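Local structure of N-acetylneuraminic acid (Sialic acid) synthetase (Leptospira borgpetersenii serovar Hardjo-bovis, 6NCS) at residues T135-A140 with V147-G152; A154-I159 with K198-F203; L175-S180 with A189-I194; E215-A220 with A253-E258; G224-E229 with R261-L266. The protein probably makes sialic acid or its 9-phosphate by joining phosphoenolpyruvate to an N-acylated amino sugar, in a TIM barrel that binds a manganese ion. One frame throughout, in Å; residues are numbered along the deposited sequence.

Contact 1 (T135-A140 with V147-G152); sequences TLLEAA and VILSRG
Leu137 and Ala140, on one flank of helix 134-143, meet Val147 and Leu149, alternate residues whose side chains leave the same face of strand 146-150. They join the last two elements of a beta-alpha-beta unit of the TIM barrel, made of strand 123-126, helix 134-143 and strand 146-150. The tighter end lies near the connection from helix to strand, where Ala140 CA and Val147 CA are 7.0 Å apart. There Val147 CG2 touches the carbonyl Ala140 O at 3.8 Å and the methyl Ala140 CB at 4.2 Å; alanine's single methyl allows so near an approach. With Val147 CG1 opposite its own N (chi1 179°), CG2 is the branch turned to the helix. Farther along, the elements diverge, and two leucines span the wider gap: Leu137 CD2 meets Leu149 CD1 at 4.1 Å, the side chains crossing at about a right angle. Phe166 of helix 156-168 and Ile126 of strand 123-126 close in around them. On the far side of the helix Thr135 and Glu138 are exposed, and Thr135 OG1 bonds to Lys290 OXT of the second subunit. No hydrogen bond crosses the contact, which implies that hydrophobic burial and dispersion hold helix to sheet here.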
# COMPACT_ATOMS: atom_id res chain seq x y z
N THR A 135 31.16 -7.45 13.05
CA THR A 135 31.49 -7.29 14.47
C THR A 135 30.37 -6.57 15.21
O THR A 135 29.97 -6.99 16.31
CB THR A 135 32.81 -6.54 14.61
OG1 THR A 135 33.87 -7.32 14.05
CG2 THR A 135 33.11 -6.27 16.08
N LEU A 136 29.85 -5.49 14.63
CA LEU A 136 28.81 -4.73 15.32
C LEU A 136 27.49 -5.50 15.35
O LEU A 136 26.78 -5.50 16.37
CB LEU A 136 28.63 -3.37 14.65
CG LEU A 136 27.63 -2.39 15.27
CD1 LEU A 136 28.09 -2.01 16.68
CD2 LEU A 136 27.48 -1.14 14.41
N LEU A 137 27.14 -6.17 14.25
CA LEU A 137 25.92 -6.98 14.23
C LEU A 137 25.98 -8.09 15.27
O LEU A 137 25.01 -8.33 15.99
CB LEU A 137 25.71 -7.57 12.84
CG LEU A 137 25.48 -6.59 11.70
CD1 LEU A 137 25.50 -7.35 10.38
CD2 LEU A 137 24.15 -5.87 11.89
N GLU A 138 27.11 -8.79 15.33
CA GLU A 138 27.25 -9.87 16.31
C GLU A 138 27.14 -9.33 17.73
O GLU A 138 26.57 -9.99 18.61
CB GLU A 138 28.57 -10.60 16.10
CG GLU A 138 28.54 -11.56 14.91
CD GLU A 138 29.88 -12.24 14.65
OE1 GLU A 138 30.92 -11.69 15.07
OE2 GLU A 138 29.88 -13.32 14.02
N ALA A 139 27.68 -8.14 17.98
CA ALA A 139 27.56 -7.57 19.32
C ALA A 139 26.11 -7.18 19.63
O ALA A 139 25.65 -7.34 20.76
CB ALA A 139 28.47 -6.35 19.47
N ALA A 140 25.40 -6.66 18.63
CA ALA A 140 23.99 -6.35 18.82
C ALA A 140 23.17 -7.61 19.09
O ALA A 140 22.31 -7.63 19.97
CB ALA A 140 23.45 -5.60 17.60
N VAL A 147 16.50 -5.42 18.29
CA VAL A 147 17.37 -4.84 17.27
C VAL A 147 16.52 -4.47 16.07
O VAL A 147 15.77 -5.31 15.55
CB VAL A 147 18.48 -5.81 16.84
CG1 VAL A 147 19.33 -5.15 15.75
CG2 VAL A 147 19.36 -6.19 18.03
N ILE A 148 16.63 -3.22 15.63
CA ILE A 148 16.05 -2.76 14.38
C ILE A 148 17.21 -2.55 13.41
O ILE A 148 18.11 -1.75 13.70
CB ILE A 148 15.25 -1.47 14.56
CG1 ILE A 148 14.16 -1.64 15.62
CG2 ILE A 148 14.68 -1.05 13.22
CD1 ILE A 148 13.39 -0.33 15.91
N LEU A 149 17.19 -3.25 12.29
CA LEU A 149 18.20 -3.13 11.24
C LEU A 149 17.56 -2.55 9.99
O LEU A 149 16.47 -2.98 9.60
CB LEU A 149 18.79 -4.50 10.92
CG LEU A 149 19.79 -4.60 9.76
CD1 LEU A 149 21.10 -3.86 10.08
CD2 LEU A 149 20.06 -6.07 9.43
N SER A 150 18.20 -1.55 9.39
CA SER A 150 17.80 -1.02 8.09
C SER A 150 18.68 -1.64 7.01
O SER A 150 19.86 -1.90 7.23
CB SER A 150 17.94 0.50 8.05
OG SER A 150 16.89 1.12 8.76
N ARG A 151 18.09 -1.86 5.82
CA ARG A 151 18.80 -2.58 4.76
C ARG A 151 19.14 -1.72 3.55
O ARG A 151 19.35 -2.26 2.46
CB ARG A 151 18.01 -3.83 4.32
CG ARG A 151 16.51 -3.69 3.96
CD ARG A 151 16.27 -2.90 2.65
NE ARG A 151 17.07 -3.37 1.52
CZ ARG A 151 16.58 -3.59 0.30
NH1 ARG A 151 15.30 -3.38 0.06
NH2 ARG A 151 17.37 -4.00 -0.69
N GLY A 152 19.25 -0.40 3.71
CA GLY A 152 19.78 0.41 2.63
C GLY A 152 21.12 -0.14 2.20
O GLY A 152 21.85 -0.68 3.03

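Contact 2 (A154-I159 with K198-F203); sequences ASASEI and KSKYEF. With FMT (formic acid), chain F.
The first turn of helix 156-168 and the end of helix 193-200 stay well apart, Ala156 CA lying 10.4 Å from Lys200 CA, and long side chains of Lys200 and Tyr201 bridge the gap. Lys200 starts with CG opposite its backbone N (chi1 -173°) and runs on fully extended, bringing NZ within 4.1 Å of Ala156 CB. Its CG passes over the centre of one face of the Tyr201 ring. Tyr201 reaches across in the same direction, and its OH meets Ile159 CG2 at 3.7 Å, the methyl approaching the ring at a slant. A single water ties the polar ends together: it accepts from Lys200 NZ (2.7 Å) and donates to both Tyr201 OH (2.8 Å) and Ala156 O (2.9 Å). Tyr201 OH is also bonded to Glu160 OE1, so tyrosine suits the place by joining an apolar ring to a hydroxyl with two polar partners. At the helix start, Glu158 OE1 accepts the N-H of the N-cap residue Ser155 and forms a salt bridge to Arg284 of the second subunit, whose Leu271 touches Ala156. Within the barrel, Ile159 and Phe203 rest on Leu175 of strand 173-178, and Tyr201 packs on Val163 of helix 156-168.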
# COMPACT_ATOMS: atom_id res chain seq x y z
N ALA A 154 21.75 -2.86 0.58
CA ALA A 154 21.97 -4.29 0.71
C ALA A 154 21.23 -5.12 -0.34
O ALA A 154 20.07 -4.86 -0.66
CB ALA A 154 21.58 -4.77 2.11
N SER A 155 21.91 -6.15 -0.84
CA SER A 155 21.33 -7.17 -1.70
C SER A 155 20.63 -8.24 -0.86
O SER A 155 20.76 -8.28 0.37
CB SER A 155 22.40 -7.81 -2.56
OG SER A 155 23.30 -8.50 -1.70
N ALA A 156 19.91 -9.14 -1.53
CA ALA A 156 19.17 -10.16 -0.80
C ALA A 156 20.11 -11.05 -0.01
O ALA A 156 19.81 -11.44 1.13
CB ALA A 156 18.32 -10.99 -1.76
N SER A 157 21.27 -11.39 -0.59
CA SER A 157 22.23 -12.23 0.12
C SER A 157 22.81 -11.50 1.32
O SER A 157 23.05 -12.12 2.37
CB SER A 157 23.34 -12.68 -0.83
OG SER A 157 24.04 -11.57 -1.37
N GLU A 158 23.07 -10.20 1.19
CA GLU A 158 23.61 -9.45 2.32
C GLU A 158 22.60 -9.36 3.45
O GLU A 158 22.97 -9.42 4.63
CB GLU A 158 24.04 -8.06 1.85
CG GLU A 158 25.33 -8.09 1.03
CD GLU A 158 25.60 -6.81 0.26
OE1 GLU A 158 24.71 -5.94 0.19
OE2 GLU A 158 26.72 -6.69 -0.29
N ILE A 159 21.32 -9.21 3.11
CA ILE A 159 20.26 -9.19 4.11
C ILE A 159 20.18 -10.53 4.83
O ILE A 159 20.07 -10.59 6.06
CB ILE A 159 18.92 -8.84 3.44
CG1 ILE A 159 18.94 -7.38 2.96
CG2 ILE A 159 17.75 -9.11 4.39
CD1 ILE A 159 17.72 -7.01 2.09
N LYS A 198 8.11 -9.07 3.73
CA LYS A 198 7.08 -9.67 4.58
C LYS A 198 6.75 -11.09 4.14
O LYS A 198 6.38 -11.92 4.98
CB LYS A 198 5.80 -8.82 4.57
CG LYS A 198 5.91 -7.54 5.37
CD LYS A 198 4.64 -6.70 5.28
CE LYS A 198 3.68 -7.02 6.42
NZ LYS A 198 2.68 -5.93 6.64
N SER A 199 6.87 -11.38 2.85
CA SER A 199 6.66 -12.74 2.37
C SER A 199 7.85 -13.64 2.70
O SER A 199 7.67 -14.85 2.86
CB SER A 199 6.41 -12.74 0.87
OG SER A 199 6.63 -14.03 0.33
N LYS A 200 9.04 -13.07 2.82
CA LYS A 200 10.25 -13.86 3.01
C LYS A 200 10.50 -14.18 4.47
O LYS A 200 11.03 -15.25 4.78
CB LYS A 200 11.46 -13.12 2.43
CG LYS A 200 12.75 -13.91 2.42
CD LYS A 200 13.82 -13.21 1.59
CE LYS A 200 15.01 -14.11 1.35
NZ LYS A 200 16.01 -13.48 0.45
N TYR A 201 10.12 -13.28 5.38
CA TYR A 201 10.47 -13.35 6.79
C TYR A 201 9.22 -13.27 7.66
O TYR A 201 8.18 -12.75 7.24
CB TYR A 201 11.42 -12.22 7.15
CG TYR A 201 12.74 -12.30 6.43
CD1 TYR A 201 13.63 -13.33 6.70
CD2 TYR A 201 13.11 -11.34 5.49
CE1 TYR A 201 14.85 -13.42 6.05
CE2 TYR A 201 14.33 -11.41 4.85
CZ TYR A 201 15.20 -12.45 5.13
OH TYR A 201 16.41 -12.54 4.48
N GLU A 202 9.34 -13.76 8.89
CA GLU A 202 8.21 -13.83 9.82
C GLU A 202 8.19 -12.69 10.83
O GLU A 202 7.17 -12.49 11.49
CB GLU A 202 8.22 -15.17 10.58
N PHE A 203 9.28 -11.93 10.96
CA PHE A 203 9.37 -10.84 11.92
C PHE A 203 8.84 -9.55 11.31
O PHE A 203 8.61 -9.46 10.09
CB PHE A 203 10.83 -10.69 12.39
CG PHE A 203 11.84 -10.74 11.27
CD1 PHE A 203 12.02 -9.65 10.43
CD2 PHE A 203 12.60 -11.88 11.06
CE1 PHE A 203 12.96 -9.69 9.39
CE2 PHE A 203 13.53 -11.93 10.02
CZ PHE A 203 13.72 -10.84 9.20
C FMT F . 9.63 -15.97 -0.01
O1 FMT F . 10.75 -15.69 -0.45
O2 FMT F . 8.61 -15.33 -0.26
O HOH W 1 17.03 -11.51 1.91

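Contact 3 (L175-S180 with A189-I194); sequences LLHCVS and ANLSAI
In the beta-alpha-beta unit of strand 173-178, helix 193-200 and strand 205-209, the chain leaving the strand folds back so that the approach to the helix packs against His177 and Val179. His177 carries most of the contact. Its CG stands opposite the backbone N (chi1 174°), which sends the imidazole out to the loop. There NE2 donates to Ala189 O at 2.8 Å, with an N-H...O angle of 166°; the acceptor lies in the ring plane, and NE2 stands almost straight out beyond the carbonyl oxygen. Ala193 CB sits over one face, 3.9 Å from the ring centroid, in a CH-pi contact. The small methyl of alanine lets the backbone come close to the ring here, where a type I turn from Asn190 to Ala193 leads into the helix. At the root of the side chain, His177 CB meets Ile194 CG1 at 3.8 Å. Val179 CG2 lies 3.7 Å from the same Ala189 O. Asn190 serves another surface: its amide bonds to the backbone of Gly269 and Lys270 of the second subunit. On the other side of the imidazole, ND1 is hydrogen-bonded to Arg151 NH1. With NE2 giving its proton and ND1 accepting one, both ring nitrogens of this buried histidine are satisfied, which probably fixes the ring's orientation and favours the tautomer with its proton on NE2; histidine thus suits a place between an arginine and a backbone carbonyl.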
# COMPACT_ATOMS: atom_id res chain seq x y z
N LEU A 175 13.22 -5.56 10.73
CA LEU A 175 13.96 -5.14 9.55
C LEU A 175 13.22 -4.00 8.86
O LEU A 175 12.01 -4.10 8.63
CB LEU A 175 14.13 -6.32 8.60
CG LEU A 175 14.94 -6.12 7.33
CD1 LEU A 175 16.38 -5.80 7.72
CD2 LEU A 175 14.89 -7.40 6.50
N LEU A 176 13.92 -2.92 8.52
CA LEU A 176 13.32 -1.79 7.81
C LEU A 176 13.82 -1.75 6.37
O LEU A 176 15.03 -1.67 6.13
CB LEU A 176 13.63 -0.47 8.50
CG LEU A 176 13.31 -0.34 9.99
CD1 LEU A 176 13.68 1.08 10.48
CD2 LEU A 176 11.85 -0.66 10.24
N HIS A 177 12.90 -1.77 5.42
CA HIS A 177 13.25 -1.36 4.07
C HIS A 177 13.72 0.09 4.08
O HIS A 177 13.23 0.91 4.87
CB HIS A 177 12.06 -1.53 3.11
CG HIS A 177 12.33 -0.99 1.74
ND1 HIS A 177 13.44 -1.37 1.01
CD2 HIS A 177 11.68 -0.08 0.99
CE1 HIS A 177 13.45 -0.72 -0.14
NE2 HIS A 177 12.39 0.08 -0.17
N CYS A 178 14.68 0.40 3.23
CA CYS A 178 15.38 1.68 3.28
C CYS A 178 16.14 1.83 1.98
O CYS A 178 16.57 0.83 1.39
CB CYS A 178 16.34 1.73 4.49
SG CYS A 178 17.18 3.30 4.71
N VAL A 179 16.29 3.07 1.52
CA VAL A 179 17.08 3.37 0.34
C VAL A 179 18.09 4.44 0.74
O VAL A 179 17.70 5.56 1.09
CB VAL A 179 16.22 3.85 -0.84
CG1 VAL A 179 17.10 4.19 -2.05
CG2 VAL A 179 15.19 2.80 -1.19
N SER A 180 19.38 4.09 0.69
CA SER A 180 20.47 4.99 1.08
C SER A 180 20.80 5.97 -0.05
O SER A 180 21.91 6.01 -0.59
CB SER A 180 21.70 4.20 1.49
OG SER A 180 21.42 3.39 2.62
N ALA A 189 12.00 4.65 -4.35
CA ALA A 189 11.49 4.17 -3.07
C ALA A 189 11.39 2.65 -3.02
O ALA A 189 11.60 2.05 -1.96
CB ALA A 189 10.12 4.80 -2.80
N ASN A 190 11.04 2.02 -4.14
CA ASN A 190 10.88 0.57 -4.22
C ASN A 190 10.06 0.03 -3.05
O ASN A 190 10.44 -0.93 -2.37
CB ASN A 190 12.24 -0.13 -4.29
CG ASN A 190 12.13 -1.58 -4.71
OD1 ASN A 190 11.11 -1.99 -5.24
ND2 ASN A 190 13.19 -2.36 -4.46
N LEU A 191 8.91 0.67 -2.79
CA LEU A 191 8.13 0.29 -1.62
C LEU A 191 7.60 -1.14 -1.69
O LEU A 191 7.29 -1.73 -0.65
CB LEU A 191 6.95 1.26 -1.41
CG LEU A 191 7.34 2.71 -1.08
CD1 LEU A 191 6.09 3.49 -0.62
CD2 LEU A 191 8.42 2.79 0.00
N SER A 192 7.51 -1.74 -2.88
CA SER A 192 7.03 -3.12 -2.88
C SER A 192 8.07 -4.09 -2.31
O SER A 192 7.73 -5.25 -2.06
CB SER A 192 6.61 -3.56 -4.29
OG SER A 192 7.68 -3.49 -5.21
N ALA A 193 9.30 -3.63 -2.06
CA ALA A 193 10.25 -4.48 -1.33
C ALA A 193 9.73 -4.82 0.06
O ALA A 193 10.13 -5.84 0.64
CB ALA A 193 11.61 -3.79 -1.23
N ILE A 194 8.88 -3.97 0.63
CA ILE A 194 8.30 -4.25 1.94
C ILE A 194 7.51 -5.56 1.90
O ILE A 194 7.66 -6.42 2.77
CB ILE A 194 7.43 -3.07 2.40
CG1 ILE A 194 8.33 -1.85 2.70
CG2 ILE A 194 6.55 -3.46 3.63
CD1 ILE A 194 7.60 -0.53 2.78

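Contact 4 (E215-A220 with A253-E258); sequences EIPLLA and AKLVTE
Leu218 and Leu255 lie side by side but point opposite ways, each reaching across from its own helix, so that they overlap flank to flank. The helices, 215-222 and 249-266, are neighbours on the outside of the TIM barrel. Their short segments run nearly parallel, with axes 10.3 Å apart and a crossing angle of -20°. Leu255 has CG opposite its backbone N (chi1 176°) and extends CD1 into the angle between Leu218 and Pro217. This one methyl meets Leu218 CD2 at 3.8 Å and Pro217 CB at 4.0 Å. Proline is at ease at position 217 because it lies in the first turn of its helix, where no N-H is needed for a bond within the helix, and it offers a compact apolar surface. Both Leu218 and Leu255 gain from the branched end of leucine, which fills the groove between the helices from both banks. Leu218 goes further out and crosses Glu258 at a slant. The acid contributes its aliphatic root to the apolar layer, while its chain, bent at chi2 (-69°), carries the carboxylate off to a salt bridge between OE1 and Arg261 NH2. Below the leucines, Ile228 of strand 227-231 touches Pro217 and Leu255, tying the pair of helices to the barrel wall. Thr259 and Ile262 lie against Leu218. Both methyls of Leu218 come up to one carbon of the acid from the same side, Leu218 CD2 at 3.6 Å and Leu218 CD1 at 3.8 Å from Glu258 CB.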
# COMPACT_ATOMS: atom_id res chain seq x y z
N GLU A 215 4.80 11.92 2.34
CA GLU A 215 3.94 11.13 1.47
C GLU A 215 4.49 9.73 1.28
O GLU A 215 3.74 8.75 1.32
CB GLU A 215 3.75 11.80 0.12
CG GLU A 215 2.74 11.04 -0.74
CD GLU A 215 2.64 11.53 -2.17
OE1 GLU A 215 3.68 11.84 -2.78
OE2 GLU A 215 1.50 11.62 -2.68
N ILE A 216 5.80 9.60 1.03
CA ILE A 216 6.37 8.28 0.79
C ILE A 216 6.25 7.38 2.02
O ILE A 216 5.80 6.23 1.87
CB ILE A 216 7.81 8.40 0.26
CG1 ILE A 216 7.80 9.09 -1.10
CG2 ILE A 216 8.43 7.03 0.12
CD1 ILE A 216 9.17 9.41 -1.69
N PRO A 217 6.59 7.82 3.24
CA PRO A 217 6.31 6.95 4.40
C PRO A 217 4.83 6.58 4.58
O PRO A 217 4.53 5.46 5.00
CB PRO A 217 6.86 7.76 5.60
CG PRO A 217 7.25 9.09 5.08
CD PRO A 217 7.44 8.97 3.59
N LEU A 218 3.90 7.47 4.25
CA LEU A 218 2.49 7.10 4.33
C LEU A 218 2.15 6.03 3.29
O LEU A 218 1.41 5.08 3.59
CB LEU A 218 1.60 8.33 4.14
CG LEU A 218 1.74 9.31 5.32
CD1 LEU A 218 0.99 10.59 5.03
CD2 LEU A 218 1.18 8.65 6.57
N LEU A 219 2.64 6.20 2.06
CA LEU A 219 2.47 5.13 1.08
C LEU A 219 3.12 3.84 1.56
O LEU A 219 2.61 2.75 1.29
CB LEU A 219 3.05 5.56 -0.28
CG LEU A 219 2.26 6.67 -0.98
CD1 LEU A 219 3.01 7.20 -2.18
CD2 LEU A 219 0.89 6.15 -1.38
N ALA A 220 4.22 3.94 2.31
CA ALA A 220 4.86 2.73 2.82
C ALA A 220 3.96 2.01 3.81
O ALA A 220 3.89 0.77 3.80
CB ALA A 220 6.21 3.06 3.46
N ALA A 253 3.55 15.14 13.47
CA ALA A 253 2.23 14.88 14.03
C ALA A 253 1.26 14.43 12.95
O ALA A 253 0.42 13.56 13.18
CB ALA A 253 1.70 16.14 14.73
N LYS A 254 1.35 15.03 11.76
CA LYS A 254 0.51 14.59 10.65
C LYS A 254 0.88 13.19 10.20
O LYS A 254 -0.00 12.40 9.84
CB LYS A 254 0.63 15.59 9.49
CG LYS A 254 -0.27 15.32 8.31
CD LYS A 254 -1.72 15.51 8.72
CE LYS A 254 -2.48 16.33 7.70
NZ LYS A 254 -3.86 16.62 8.19
N LEU A 255 2.18 12.85 10.21
CA LEU A 255 2.59 11.48 9.90
C LEU A 255 1.93 10.50 10.85
O LEU A 255 1.44 9.45 10.43
CB LEU A 255 4.12 11.35 9.98
CG LEU A 255 4.73 9.97 9.77
CD1 LEU A 255 4.43 9.39 8.38
CD2 LEU A 255 6.25 10.06 9.99
N VAL A 256 1.90 10.83 12.14
CA VAL A 256 1.29 9.94 13.13
C VAL A 256 -0.20 9.78 12.85
O VAL A 256 -0.72 8.65 12.83
CB VAL A 256 1.55 10.47 14.55
CG1 VAL A 256 0.71 9.70 15.57
CG2 VAL A 256 3.06 10.35 14.89
N THR A 257 -0.92 10.89 12.67
CA THR A 257 -2.38 10.75 12.55
C THR A 257 -2.77 10.17 11.20
O THR A 257 -3.77 9.44 11.10
CB THR A 257 -3.10 12.09 12.78
OG1 THR A 257 -2.68 13.06 11.82
CG2 THR A 257 -2.82 12.62 14.19
N GLU A 258 -2.00 10.48 10.16
CA GLU A 258 -2.31 9.90 8.86
C GLU A 258 -1.96 8.42 8.82
O GLU A 258 -2.66 7.64 8.17
CB GLU A 258 -1.60 10.67 7.76
CG GLU A 258 -2.25 12.04 7.46
CD GLU A 258 -3.62 11.90 6.80
OE1 GLU A 258 -3.68 11.78 5.56
OE2 GLU A 258 -4.64 11.92 7.52

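Contact 5 (G224-E229 with R261-L266); sequences GAEIIE and RIRKIL
Glu226 runs past the guanidinium of Arg263, the two side chains crossing at a slant. Its CB already lies 4.2 Å from Arg263 NH2, and CG comes slightly closer, 4.0 Å from the same nitrogen. Beyond CG the chain is extended (chi2 177°), which carries the carboxylate CD past Arg263. The oxygens then part company. OE1 accepts the backbone N-H of Ile205, with a weak, long ion pair to Lys198. OE2 is hydrogen-bonded to Ser10 OG and lies 3.1 Å from a water that accepts from Arg263 NH2 at 2.9 Å, although that water's protons have other acceptors in competition. Glu226 was modelled in two conformers, and this account holds for one. Here the loop enters strand 227-231 of the TIM barrel, just after helix 215-222 closes in a Schellman motif whose C-prime residue is Gly224, a positive-phi position to which glycine is well suited. The last helix of the barrel, 249-266, reaches back to this loop through Arg263. A second water donates to Ala225 O at 2.7 Å and accepts from Arg263 NE at 3.1 Å, and both waters lie in the guanidinium plane at its edge. Arginine fits because its N-H groups can point several ways at once, Arg263 NH1 being bonded to Asn24 O. The carboxylate and guanidinium planes are 42° apart, and Glu226 OE2 stays 4.8 Å from Arg263 NH2.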
# COMPACT_ATOMS: atom_id res chain seq x y z
N GLY A 224 2.27 -1.89 3.56
CA GLY A 224 2.50 -2.93 4.56
C GLY A 224 3.47 -2.61 5.67
O GLY A 224 3.68 -3.47 6.54
N ALA A 225 4.10 -1.43 5.71
CA ALA A 225 5.09 -1.15 6.76
C ALA A 225 4.46 -1.17 8.15
O ALA A 225 3.38 -0.60 8.36
CB ALA A 225 5.74 0.20 6.51
N GLU A 226 5.13 -1.83 9.09
CA GLU A 226 4.68 -1.92 10.47
C GLU A 226 5.46 -1.01 11.41
O GLU A 226 5.09 -0.87 12.58
CB GLU A 226 4.77 -3.38 10.94
CG GLU A 226 4.18 -4.36 9.92
CD GLU A 226 4.33 -5.81 10.33
OE1 GLU A 226 5.16 -6.53 9.71
OE2 GLU A 226 3.63 -6.23 11.27
N ILE A 227 6.53 -0.41 10.91
CA ILE A 227 7.35 0.55 11.63
C ILE A 227 7.69 1.62 10.61
O ILE A 227 7.94 1.31 9.44
CB ILE A 227 8.65 -0.09 12.19
CG1 ILE A 227 8.34 -1.25 13.13
CG2 ILE A 227 9.51 0.96 12.90
CD1 ILE A 227 8.23 -2.63 12.42
N ILE A 228 7.68 2.89 11.03
CA ILE A 228 8.10 3.99 10.18
C ILE A 228 9.17 4.78 10.92
O ILE A 228 8.96 5.17 12.08
CB ILE A 228 6.93 4.92 9.80
CG1 ILE A 228 5.94 4.20 8.89
CG2 ILE A 228 7.46 6.19 9.12
CD1 ILE A 228 6.47 3.97 7.45
N GLU A 229 10.29 5.02 10.25
CA GLU A 229 11.34 5.90 10.75
C GLU A 229 11.43 7.10 9.82
O GLU A 229 11.45 6.94 8.59
CB GLU A 229 12.68 5.17 10.84
CG GLU A 229 13.78 6.01 11.45
CD GLU A 229 15.09 5.26 11.55
OE1 GLU A 229 16.06 5.64 10.85
OE2 GLU A 229 15.16 4.27 12.31
N ARG A 261 -4.86 6.73 10.31
CA ARG A 261 -6.00 6.74 9.39
C ARG A 261 -5.83 5.70 8.30
O ARG A 261 -6.78 4.98 7.97
CB ARG A 261 -6.19 8.15 8.81
CG ARG A 261 -7.41 8.27 7.92
CD ARG A 261 -7.65 9.72 7.51
NE ARG A 261 -6.67 10.17 6.53
CZ ARG A 261 -6.81 10.02 5.22
NH1 ARG A 261 -7.90 9.43 4.74
NH2 ARG A 261 -5.88 10.46 4.38
N ILE A 262 -4.62 5.59 7.72
CA ILE A 262 -4.39 4.59 6.69
C ILE A 262 -4.50 3.18 7.27
O ILE A 262 -5.03 2.27 6.63
CB ILE A 262 -3.03 4.82 6.01
CG1 ILE A 262 -3.07 6.11 5.19
CG2 ILE A 262 -2.65 3.65 5.10
CD1 ILE A 262 -1.68 6.61 4.72
N ARG A 263 -4.03 2.98 8.51
CA ARG A 263 -4.19 1.66 9.12
C ARG A 263 -5.66 1.29 9.24
O ARG A 263 -6.03 0.13 9.02
CB ARG A 263 -3.52 1.61 10.49
CG ARG A 263 -2.15 0.94 10.47
CD ARG A 263 -2.25 -0.46 9.89
NE ARG A 263 -0.97 -1.18 9.84
CZ ARG A 263 -0.44 -1.83 10.87
NH1 ARG A 263 -1.05 -1.86 12.05
NH2 ARG A 263 0.72 -2.46 10.72
N LYS A 264 -6.51 2.26 9.58
CA LYS A 264 -7.94 1.97 9.64
C LYS A 264 -8.46 1.55 8.28
O LYS A 264 -9.27 0.63 8.17
CB LYS A 264 -8.72 3.17 10.17
N ILE A 265 -7.97 2.21 7.22
CA ILE A 265 -8.40 1.90 5.86
C ILE A 265 -7.92 0.52 5.45
O ILE A 265 -8.63 -0.22 4.75
CB ILE A 265 -7.89 3.00 4.90
CG1 ILE A 265 -8.64 4.31 5.16
CG2 ILE A 265 -8.00 2.56 3.44
CD1 ILE A 265 -7.95 5.56 4.56
N LEU A 266 -6.70 0.14 5.85
CA LEU A 266 -6.21 -1.21 5.57
C LEU A 266 -7.08 -2.26 6.24
O LEU A 266 -7.33 -3.33 5.67
CB LEU A 266 -4.76 -1.37 6.01
CG LEU A 266 -3.72 -0.61 5.20
CD1 LEU A 266 -2.37 -0.66 5.89
CD2 LEU A 266 -3.61 -1.22 3.81
O HOH W 2 0.88 -1.07 7.34
O HOH W 3 1.83 -4.22 12.78

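How the contacts relate
All five contacts lie in one TIM barrel, and contacts 1, 3 and 5 reach its parallel sheet through strands 146-150, 173-178 and 227-231. Along the chain contact 1 closes first; contact 3 is nested inside the loop closed by contact 2; contacts 4 and 5 follow, their segments alternating. Contacts 2 and 3 share helix 193-200, while contacts 4 and 5 share helix 249-266, with centres about 8 Å apart. Contacts 1 and 4, about 26 Å apart between centres, lie on opposite sides of the chain's centre. Probable hydrogen bonds join contacts 1 and 3 (Leu149 O with Leu176 N) and contacts 2 and 5 (Lys198 NZ with Gly224 O). Every contact also touches the second subunit, so elements building the barrel wall also lie near or in the dimer interface.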